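Local coordinates for probable sugar kinase (Clostridium perfringens, PDB 3KZH), which probably phosphorylates a sugar as a member of the pfkB (ribokinase-like) carbohydrate kinases, and binds beta-D-glucopyranose in this crystal, at residues A[171-176]-A[194-199]; A[199-204]-A[208-213]; A[231-236]-A[314-319]. One frame throughout, in Å; residues are numbered along the deposited sequence.

Contact 1: A[171-176]-A[194-199]; sequences EKASWV and EILAGF
L196 meets A173 at the first shell of this contact, and the meeting is made by one methyl branch. CD2 of L196 lies 3.4 Å from the carbonyl O of A173 and 4.2 Å from its CB, so a single carbon spans the backbone and the side chain of the same residue. The second touch is made by I195, whose branch methyl CG2 rests 3.8 Å from CB of S174. The torsion explains the choice: with chi1 at -53°, CG2 is swung beside the carbonyl carbon, where it meets S174. All of this is van der Waals packing, and about 179 Å² of surface is buried between the segments.

The next shell sets the short segment 171-176. Its helix is weakly bonded, and the S174 hydroxyl supplements it: OG donates to O of E171 over 2.8 Å, bringing the side chain back onto its own backbone. Beyond S174, NE1 of W175 donates to OE2 of E171 at 2.9 Å, reaching the carboxylate from above its plane, 38° out of it. On the other side, helix 190-197 ends at A197, and G198 with its positive phi of 96° leads the chain away.

Around these pairs the fold closes in. L196 also packs on I180 and on F214 of helix 204-217, while V176 leans on P147 and M150 of helix 147-157, and K172 forms a salt bridge with D145. The side chain of A173 is about 8 Å from the bound beta-D-glucopyranose. Near that sugar, the contact thus joins two helices that follow successive parallel strands of the ribokinase-like sheet: helix 170-174 after strand 162-166, and helix 190-197 after strand 185-186.

Contact 2: A[199-204]-A[208-213]; sequences FPITDT and IKASNY
The backbone of 199-204 runs in an extended, irregular path and curls into helix 204-217, on which 208-213 lies, so the chain folds back over the helix it is about to form. The two segments are joined at the helix start by an i to i+4 bond, I208 N to T204 O at 2.9 Å, while the CA atoms of I201 and A210 are 7.7 Å apart. D203 is the N-cap, its OD1 accepting from D206 N.

Among the side chains, F199 has the largest share of the contact. Its chi1 of 52° turns the ring back over helix 204-217, where K209 can cover a face. The extended chain of K209 passes over that face: NZ stands 4.2 Å from the centroid of the F199 ring, only 5° off the normal, a cation-pi contact, with CE adding a CH-pi contact beside it. The ring edge turns to A210, whose backbone N lies in its plane. From the loop, CD1 of I201 touches CB of A210 at 3.7 Å. Nearer the cap, CG2 of T204 and CD1 of I208 pass aslant, 4.0 Å apart.

This is an N-capped helix start with the preceding loop folded over the first turns, here between successive helices 190-197 and 204-217 of a ribokinase-like fold.

Contact 3: A[231-236]-A[314-319]; sequences IFYNDG and EEKYDL
F232 and Y317 form the tight part of this contact, their rings meeting at CE1 and CE1, 3.9 Å apart. Y317 CE1 comes to the edge of the F232 ring, near its plane, while the two side chains run aslant to each other. With CG of F232 anti to the backbone N (chi1 177°), its ring reaches out toward strand 312-317. The backbones themselves stay apart: the axes of strand segments 231-234 and 314-317 approach to 9.4 Å, at 29° from parallel, because strand 239-244 lies between them in the sheet. F232 is buried, packed also on L207 and S211 of helix 204-217 and on C239.

The hydroxyl end of the otherwise buried Y233 meets the second strand only loosely and through water. OH of Y233 is 4.3 Å from O of E315, too far to bond, and a water fills the step, lying 2.8 Å from Y233 OH and likewise 2.8 Å from E315 O, to which it donates. The solvent side is that of K316, which touches the Y233 hydroxyl loosely through CG before its chain leads away. Along strand 312-317, OH of Y317 donates to OE1 of E315 over 2.6 Å, meeting the carboxylate from above its plane.

The chemistry therefore divides in two. The ring contact of F232 is apolar, while the water between Y233 OH and E315 O links strand 312-317 at the sheet's edge to 231-234. The Y317 bond to E315 stays within its own strand and would be expected to stabilise that carboxylate as an anion.

None of the three contacts is wholly buried: each mixes buried and exposed residues, and contact 1 lies somewhat nearer the chain's centre than contacts 2 and 3. Contacts 1 and 2 are consecutive and share F199, in the loop between the successive helices 190-197 and 204-217; E194 OE1 bonds to I201 N between them. Contact 1 is van der Waals packing, partly against a backbone carbonyl, whereas contact 2 adds a cation-pi pair and a helix-start backbone bond. Contact 3 joins strands at the sheet's end and turns to water and hydroxyls instead. It meets contact 2 at helix 204-217, where S211 OG and N234 ND2 are bonded and T204 packs on Y317. Contacts 1 and 3 do not touch.

Contact 1: A[171-176]-A[194-199]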
loop_
_atom_site.group_PDB
_atom_site.type_symbol
_atom_site.label_atom_id
_atom_site.label_comp_id
_atom_site.label_asym_id
_atom_site.label_seq_id
_atom_site.Cartn_x
_atom_site.Cartn_y
_atom_site.Cartn_z
ATOM N N GLU A 171 8.369 -29.256 -8.302
ATOM C CA GLU A 171 9.134 -28.766 -9.442
ATOM C C GLU A 171 10.378 -28.048 -8.928
ATOM O O GLU A 171 11.477 -28.324 -9.386
ATOM C CB GLU A 171 8.260 -27.820 -10.283
ATOM C CG GLU A 171 8.743 -27.539 -11.715
ATOM C CD GLU A 171 9.706 -26.358 -11.822
ATOM O OE1 GLU A 171 9.380 -25.265 -11.305
ATOM O OE2 GLU A 171 10.792 -26.533 -12.421
ATOM N N LYS A 172 10.195 -27.161 -7.951
ATOM C CA LYS A 172 11.290 -26.404 -7.349
ATOM C C LYS A 172 12.248 -27.286 -6.549
ATOM O O LYS A 172 13.418 -26.942 -6.396
ATOM C CB LYS A 172 10.731 -25.298 -6.454
ATOM C CG LYS A 172 10.428 -23.994 -7.165
ATOM C CD LYS A 172 9.269 -23.290 -6.494
ATOM C CE LYS A 172 9.120 -21.845 -6.931
ATOM N NZ LYS A 172 10.182 -20.979 -6.352
ATOM N N ALA A 173 11.749 -28.441 -6.100
ATOM C CA ALA A 173 12.511 -29.420 -5.311
ATOM C C ALA A 173 13.559 -30.218 -6.091
ATOM O O ALA A 173 14.579 -30.618 -5.526
ATOM C CB ALA A 173 11.558 -30.371 -4.588
ATOM N N SER A 174 13.311 -30.430 -7.385
ATOM C CA SER A 174 14.232 -31.169 -8.260
ATOM C C SER A 174 15.506 -30.386 -8.560
ATOM O O SER A 174 16.553 -30.973 -8.836
ATOM C CB SER A 174 13.537 -31.577 -9.569
ATOM O OG SER A 174 13.020 -30.460 -10.270
ATOM N N TRP A 175 15.408 -29.063 -8.441
ATOM C CA TRP A 175 16.524 -28.158 -8.685
ATOM C C TRP A 175 17.483 -28.005 -7.512
ATOM O O TRP A 175 18.566 -27.436 -7.670
ATOM C CB TRP A 175 16.009 -26.780 -9.133
ATOM C CG TRP A 175 15.271 -26.850 -10.432
ATOM C CD1 TRP A 175 13.918 -26.946 -10.595
ATOM C CD2 TRP A 175 15.843 -26.971 -11.741
ATOM N NE1 TRP A 175 13.606 -27.151 -11.919
ATOM C CE2 TRP A 175 14.765 -27.178 -12.647
ATOM C CE3 TRP A 175 17.165 -26.952 -12.242
ATOM C CZ2 TRP A 175 14.966 -27.349 -14.035
ATOM C CZ3 TRP A 175 17.369 -27.123 -13.631
ATOM C CH2 TRP A 175 16.267 -27.329 -14.507
ATOM N N VAL A 176 17.073 -28.488 -6.338
ATOM C CA VAL A 176 17.895 -28.405 -5.125
ATOM C C VAL A 176 18.157 -29.784 -4.517
ATOM O O VAL A 176 18.656 -29.890 -3.396
ATOM C CB VAL A 176 17.272 -27.437 -4.049
ATOM C CG1 VAL A 176 17.206 -26.017 -4.583
ATOM C CG2 VAL A 176 15.881 -27.900 -3.609
ATOM N N GLU A 194 9.288 -37.532 -2.598
ATOM C CA GLU A 194 9.463 -38.541 -3.644
ATOM C C GLU A 194 10.493 -38.064 -4.661
ATOM O O GLU A 194 11.351 -38.837 -5.099
ATOM C CB GLU A 194 8.141 -38.817 -4.360
ATOM C CG GLU A 194 7.106 -39.469 -3.482
ATOM C CD GLU A 194 5.791 -39.705 -4.178
ATOM O OE1 GLU A 194 5.296 -40.851 -4.112
ATOM O OE2 GLU A 194 5.249 -38.750 -4.776
ATOM N N ILE A 195 10.429 -36.765 -4.967
ATOM C CA ILE A 195 11.328 -36.109 -5.912
ATOM C C ILE A 195 12.746 -36.085 -5.341
ATOM O O ILE A 195 13.701 -36.458 -6.033
ATOM C CB ILE A 195 10.878 -34.640 -6.227
ATOM C CG1 ILE A 195 9.410 -34.579 -6.674
ATOM C CG2 ILE A 195 11.763 -34.024 -7.290
ATOM C CD1 ILE A 195 9.039 -35.384 -7.911
ATOM N N LEU A 196 12.850 -35.708 -4.064
ATOM C CA LEU A 196 14.126 -35.621 -3.356
ATOM C C LEU A 196 14.783 -36.980 -3.065
ATOM O O LEU A 196 16.015 -37.082 -3.034
ATOM C CB LEU A 196 13.961 -34.823 -2.059
ATOM C CG LEU A 196 13.572 -33.343 -2.065
ATOM C CD1 LEU A 196 13.287 -32.918 -0.648
ATOM C CD2 LEU A 196 14.642 -32.470 -2.690
ATOM N N ALA A 197 13.960 -38.008 -2.858
ATOM C CA ALA A 197 14.446 -39.361 -2.576
ATOM C C ALA A 197 14.749 -40.160 -3.846
ATOM O O ALA A 197 15.736 -40.903 -3.896
ATOM C CB ALA A 197 13.455 -40.115 -1.697
ATOM N N GLY A 198 13.894 -40.001 -4.857
ATOM C CA GLY A 198 14.068 -40.692 -6.124
ATOM C C GLY A 198 13.291 -41.988 -6.279
ATOM O O GLY A 198 13.663 -42.830 -7.102
ATOM N N PHE A 199 12.235 -42.153 -5.475
ATOM C CA PHE A 199 11.366 -43.338 -5.496
ATOM C C PHE A 199 9.993 -43.023 -4.876
ATOM O O PHE A 199 9.898 -42.106 -4.056
ATOM C CB PHE A 199 12.039 -44.554 -4.795
ATOM C CG PHE A 199 12.553 -44.286 -3.398
ATOM C CD1 PHE A 199 11.703 -44.414 -2.275
ATOM C CD2 PHE A 199 13.907 -43.962 -3.192
ATOM C CE1 PHE A 199 12.193 -44.219 -0.966
ATOM C CE2 PHE A 199 14.419 -43.767 -1.886
ATOM C CZ PHE A 199 13.560 -43.898 -0.772
#

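Contact 2: A[199-204]-A[208-213]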
loop_
_atom_site.group_PDB
_atom_site.type_symbol
_atom_site.label_atom_id
_atom_site.label_comp_id
_atom_site.label_asym_id
_atom_site.label_seq_id
_atom_site.Cartn_x
_atom_site.Cartn_y
_atom_site.Cartn_z
ATOM N N PHE A 199 12.235 -42.153 -5.475
ATOM C CA PHE A 199 11.366 -43.338 -5.496
ATOM C C PHE A 199 9.993 -43.023 -4.876
ATOM O O PHE A 199 9.898 -42.106 -4.056
ATOM C CB PHE A 199 12.039 -44.554 -4.795
ATOM C CG PHE A 199 12.553 -44.286 -3.398
ATOM C CD1 PHE A 199 11.703 -44.414 -2.275
ATOM C CD2 PHE A 199 13.907 -43.962 -3.192
ATOM C CE1 PHE A 199 12.193 -44.219 -0.966
ATOM C CE2 PHE A 199 14.419 -43.767 -1.886
ATOM C CZ PHE A 199 13.560 -43.898 -0.772
ATOM N N PRO A 200 8.917 -43.766 -5.259
ATOM C CA PRO A 200 7.576 -43.513 -4.699
ATOM C C PRO A 200 7.414 -43.775 -3.199
ATOM O O PRO A 200 8.125 -44.603 -2.617
ATOM C CB PRO A 200 6.687 -44.460 -5.505
ATOM C CG PRO A 200 7.363 -44.513 -6.816
ATOM C CD PRO A 200 8.803 -44.683 -6.414
ATOM N N ILE A 201 6.534 -42.991 -2.572
ATOM C CA ILE A 201 6.220 -43.123 -1.147
ATOM C C ILE A 201 4.723 -43.416 -1.019
ATOM O O ILE A 201 3.887 -42.506 -1.012
ATOM C CB ILE A 201 6.649 -41.874 -0.317
ATOM C CG1 ILE A 201 8.173 -41.716 -0.340
ATOM C CG2 ILE A 201 6.229 -42.034 1.132
ATOM C CD1 ILE A 201 8.670 -40.373 0.121
ATOM N N THR A 202 4.405 -44.702 -0.906
ATOM C CA THR A 202 3.018 -45.162 -0.822
ATOM C C THR A 202 2.510 -45.597 0.553
ATOM O O THR A 202 1.295 -45.626 0.786
ATOM C CB THR A 202 2.750 -46.312 -1.842
ATOM O OG1 THR A 202 3.661 -47.399 -1.624
ATOM C CG2 THR A 202 2.887 -45.812 -3.272
ATOM N N ASP A 203 3.435 -45.929 1.452
ATOM C CA ASP A 203 3.091 -46.391 2.797
ATOM C C ASP A 203 4.121 -45.996 3.860
ATOM O O ASP A 203 5.055 -45.239 3.576
ATOM C CB ASP A 203 2.848 -47.924 2.795
ATOM C CG ASP A 203 3.981 -48.726 2.133
ATOM O OD1 ASP A 203 5.159 -48.318 2.209
ATOM O OD2 ASP A 203 3.683 -49.785 1.543
ATOM N N THR A 204 3.962 -46.560 5.060
ATOM C CA THR A 204 4.835 -46.314 6.209
ATOM C C THR A 204 6.280 -46.785 6.003
ATOM O O THR A 204 7.220 -46.093 6.408
ATOM C CB THR A 204 4.248 -46.962 7.492
ATOM O OG1 THR A 204 2.939 -46.434 7.733
ATOM C CG2 THR A 204 5.114 -46.674 8.707
ATOM N N ILE A 208 9.712 -44.562 6.076
ATOM C CA ILE A 208 10.876 -44.895 6.904
ATOM C C ILE A 208 12.134 -44.983 6.026
ATOM O O ILE A 208 13.183 -44.477 6.413
ATOM C CB ILE A 208 10.662 -46.218 7.727
ATOM C CG1 ILE A 208 9.513 -46.034 8.727
ATOM C CG2 ILE A 208 11.931 -46.601 8.513
ATOM C CD1 ILE A 208 9.023 -47.326 9.393
ATOM N N LYS A 209 11.986 -45.524 4.812
ATOM C CA LYS A 209 13.093 -45.681 3.851
ATOM C C LYS A 209 13.578 -44.328 3.312
ATOM O O LYS A 209 14.786 -44.088 3.220
ATOM C CB LYS A 209 12.655 -46.598 2.698
ATOM C CG LYS A 209 13.749 -47.018 1.723
ATOM C CD LYS A 209 13.158 -47.669 0.470
ATOM C CE LYS A 209 14.235 -47.865 -0.604
ATOM N NZ LYS A 209 13.669 -48.233 -1.935
ATOM N N ALA A 210 12.627 -43.446 2.999
ATOM C CA ALA A 210 12.896 -42.096 2.482
ATOM C C ALA A 210 13.620 -41.250 3.512
ATOM O O ALA A 210 14.688 -40.688 3.237
ATOM C CB ALA A 210 11.605 -41.430 2.088
ATOM N N SER A 211 13.063 -41.235 4.721
ATOM C CA SER A 211 13.636 -40.488 5.821
ATOM C C SER A 211 14.999 -41.029 6.258
ATOM O O SER A 211 15.894 -40.231 6.541
ATOM C CB SER A 211 12.650 -40.375 6.979
ATOM O OG SER A 211 12.268 -41.628 7.497
ATOM N N ASN A 212 15.181 -42.360 6.219
ATOM C CA ASN A 212 16.463 -43.002 6.562
ATOM C C ASN A 212 17.552 -42.660 5.547
ATOM O O ASN A 212 18.719 -42.514 5.906
ATOM C CB ASN A 212 16.327 -44.526 6.663
ATOM C CG ASN A 212 15.871 -44.997 8.040
ATOM O OD1 ASN A 212 16.063 -44.314 9.058
ATOM N ND2 ASN A 212 15.279 -46.188 8.078
ATOM N N TYR A 213 17.144 -42.506 4.289
ATOM C CA TYR A 213 18.027 -42.138 3.187
ATOM C C TYR A 213 18.493 -40.681 3.368
ATOM O O TYR A 213 19.672 -40.376 3.156
ATOM C CB TYR A 213 17.290 -42.347 1.847
ATOM C CG TYR A 213 17.920 -41.681 0.641
ATOM C CD1 TYR A 213 19.131 -42.159 0.092
ATOM C CD2 TYR A 213 17.334 -40.529 0.071
ATOM C CE1 TYR A 213 19.749 -41.494 -1.002
ATOM C CE2 TYR A 213 17.943 -39.858 -1.019
ATOM C CZ TYR A 213 19.145 -40.345 -1.546
ATOM O OH TYR A 213 19.740 -39.685 -2.591
#

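Contact 3: A[231-236]-A[314-319]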
loop_
_atom_site.group_PDB
_atom_site.type_symbol
_atom_site.label_atom_id
_atom_site.label_comp_id
_atom_site.label_asym_id
_atom_site.label_seq_id
_atom_site.Cartn_x
_atom_site.Cartn_y
_atom_site.Cartn_z
ATOM N N ILE A 231 1.777 -35.683 10.099
ATOM C CA ILE A 231 3.198 -35.482 9.895
ATOM C C ILE A 231 3.976 -36.712 10.284
ATOM O O ILE A 231 3.771 -37.273 11.358
ATOM C CB ILE A 231 3.723 -34.292 10.771
ATOM C CG1 ILE A 231 2.944 -33.001 10.479
ATOM C CG2 ILE A 231 5.244 -34.111 10.646
ATOM C CD1 ILE A 231 3.114 -32.393 9.121
ATOM N N PHE A 232 4.899 -37.087 9.408
ATOM C CA PHE A 232 5.806 -38.194 9.641
ATOM C C PHE A 232 7.137 -37.534 10.027
ATOM O O PHE A 232 7.591 -36.621 9.344
ATOM C CB PHE A 232 5.969 -39.038 8.366
ATOM C CG PHE A 232 6.958 -40.157 8.510
ATOM C CD1 PHE A 232 6.569 -41.379 9.092
ATOM C CD2 PHE A 232 8.313 -39.970 8.141
ATOM C CE1 PHE A 232 7.515 -42.400 9.315
ATOM C CE2 PHE A 232 9.269 -40.976 8.361
ATOM C CZ PHE A 232 8.875 -42.196 8.949
ATOM N N TYR A 233 7.785 -38.041 11.070
ATOM C CA TYR A 233 9.069 -37.496 11.513
ATOM C C TYR A 233 10.141 -38.561 11.713
ATOM O O TYR A 233 9.820 -39.718 12.013
ATOM C CB TYR A 233 8.905 -36.691 12.814
ATOM C CG TYR A 233 8.415 -37.471 14.030
ATOM C CD1 TYR A 233 9.323 -38.118 14.904
ATOM C CD2 TYR A 233 7.052 -37.544 14.332
ATOM C CE1 TYR A 233 8.877 -38.825 16.044
ATOM C CE2 TYR A 233 6.594 -38.245 15.482
ATOM C CZ TYR A 233 7.516 -38.889 16.322
ATOM O OH TYR A 233 7.078 -39.659 17.382
ATOM N N ASN A 234 11.404 -38.127 11.676
ATOM C CA ASN A 234 12.559 -39.008 11.900
ATOM C C ASN A 234 13.805 -38.172 12.184
ATOM O O ASN A 234 14.163 -37.309 11.389
ATOM C CB ASN A 234 12.804 -39.920 10.686
ATOM C CG ASN A 234 13.684 -41.151 11.003
ATOM O OD1 ASN A 234 14.176 -41.335 12.114
ATOM N ND2 ASN A 234 13.890 -41.982 9.997
ATOM N N ASP A 235 14.448 -38.422 13.325
ATOM C CA ASP A 235 15.681 -37.718 13.684
ATOM C C ASP A 235 16.874 -38.664 13.902
ATOM O O ASP A 235 17.948 -38.243 14.353
ATOM C CB ASP A 235 15.474 -36.786 14.898
ATOM C CG ASP A 235 15.072 -37.520 16.177
ATOM O OD1 ASP A 235 15.584 -38.619 16.443
ATOM O OD2 ASP A 235 14.253 -36.981 16.947
ATOM N N GLY A 236 16.657 -39.945 13.612
ATOM C CA GLY A 236 17.693 -40.949 13.788
ATOM C C GLY A 236 17.504 -41.748 15.058
ATOM O O GLY A 236 17.871 -42.918 15.110
ATOM N N GLU A 314 -1.313 -40.951 17.620
ATOM C CA GLU A 314 0.146 -41.082 17.653
ATOM C C GLU A 314 0.605 -42.504 17.387
ATOM O O GLU A 314 -0.024 -43.457 17.830
ATOM C CB GLU A 314 0.701 -40.613 19.010
ATOM C CG GLU A 314 0.375 -39.176 19.381
ATOM C CD GLU A 314 0.922 -38.778 20.732
ATOM O OE1 GLU A 314 2.155 -38.786 20.904
ATOM O OE2 GLU A 314 0.122 -38.424 21.620
ATOM N N GLU A 315 1.702 -42.628 16.643
ATOM C CA GLU A 315 2.309 -43.909 16.267
ATOM C C GLU A 315 3.823 -43.748 16.395
ATOM O O GLU A 315 4.361 -42.715 15.997
ATOM C CB GLU A 315 1.961 -44.262 14.806
ATOM C CG GLU A 315 0.487 -44.621 14.543
ATOM C CD GLU A 315 0.110 -44.694 13.060
ATOM O OE1 GLU A 315 0.861 -45.272 12.247
ATOM O OE2 GLU A 315 -0.978 -44.193 12.712
ATOM N N LYS A 316 4.497 -44.737 16.990
ATOM C CA LYS A 316 5.958 -44.704 17.162
ATOM C C LYS A 316 6.599 -45.954 16.564
ATOM O O LYS A 316 6.199 -47.061 16.891
ATOM C CB LYS A 316 6.369 -44.629 18.649
ATOM C CG LYS A 316 5.933 -43.394 19.456
ATOM C CD LYS A 316 6.788 -43.188 20.727
ATOM C CE LYS A 316 6.802 -44.399 21.683
ATOM N NZ LYS A 316 5.467 -44.765 22.261
ATOM N N TYR A 317 7.602 -45.774 15.707
ATOM C CA TYR A 317 8.306 -46.902 15.094
ATOM C C TYR A 317 9.746 -46.945 15.607
ATOM O O TYR A 317 10.368 -45.901 15.818
ATOM C CB TYR A 317 8.295 -46.814 13.552
ATOM C CG TYR A 317 6.994 -46.316 12.953
ATOM C CD1 TYR A 317 6.893 -45.006 12.460
ATOM C CD2 TYR A 317 5.838 -47.127 12.934
ATOM C CE1 TYR A 317 5.665 -44.497 11.968
ATOM C CE2 TYR A 317 4.597 -46.631 12.438
ATOM C CZ TYR A 317 4.526 -45.313 11.961
ATOM O OH TYR A 317 3.344 -44.797 11.472
ATOM N N ASP A 318 10.264 -48.157 15.808
ATOM C CA ASP A 318 11.633 -48.360 16.299
ATOM C C ASP A 318 12.642 -48.611 15.164
ATOM O O ASP A 318 12.369 -48.283 14.008
ATOM C CB ASP A 318 11.655 -49.509 17.315
ATOM C CG ASP A 318 12.578 -49.229 18.488
ATOM O OD1 ASP A 318 13.757 -49.662 18.439
ATOM O OD2 ASP A 318 12.121 -48.562 19.449
ATOM N N LEU A 319 13.820 -49.139 15.519
ATOM C CA LEU A 319 14.930 -49.460 14.599
ATOM C C LEU A 319 15.614 -48.266 13.917
ATOM O O LEU A 319 15.109 -47.124 14.032
ATOM C CB LEU A 319 14.501 -50.523 13.547
HETATM O O HOH W 1 4.378 -40.289 17.410
#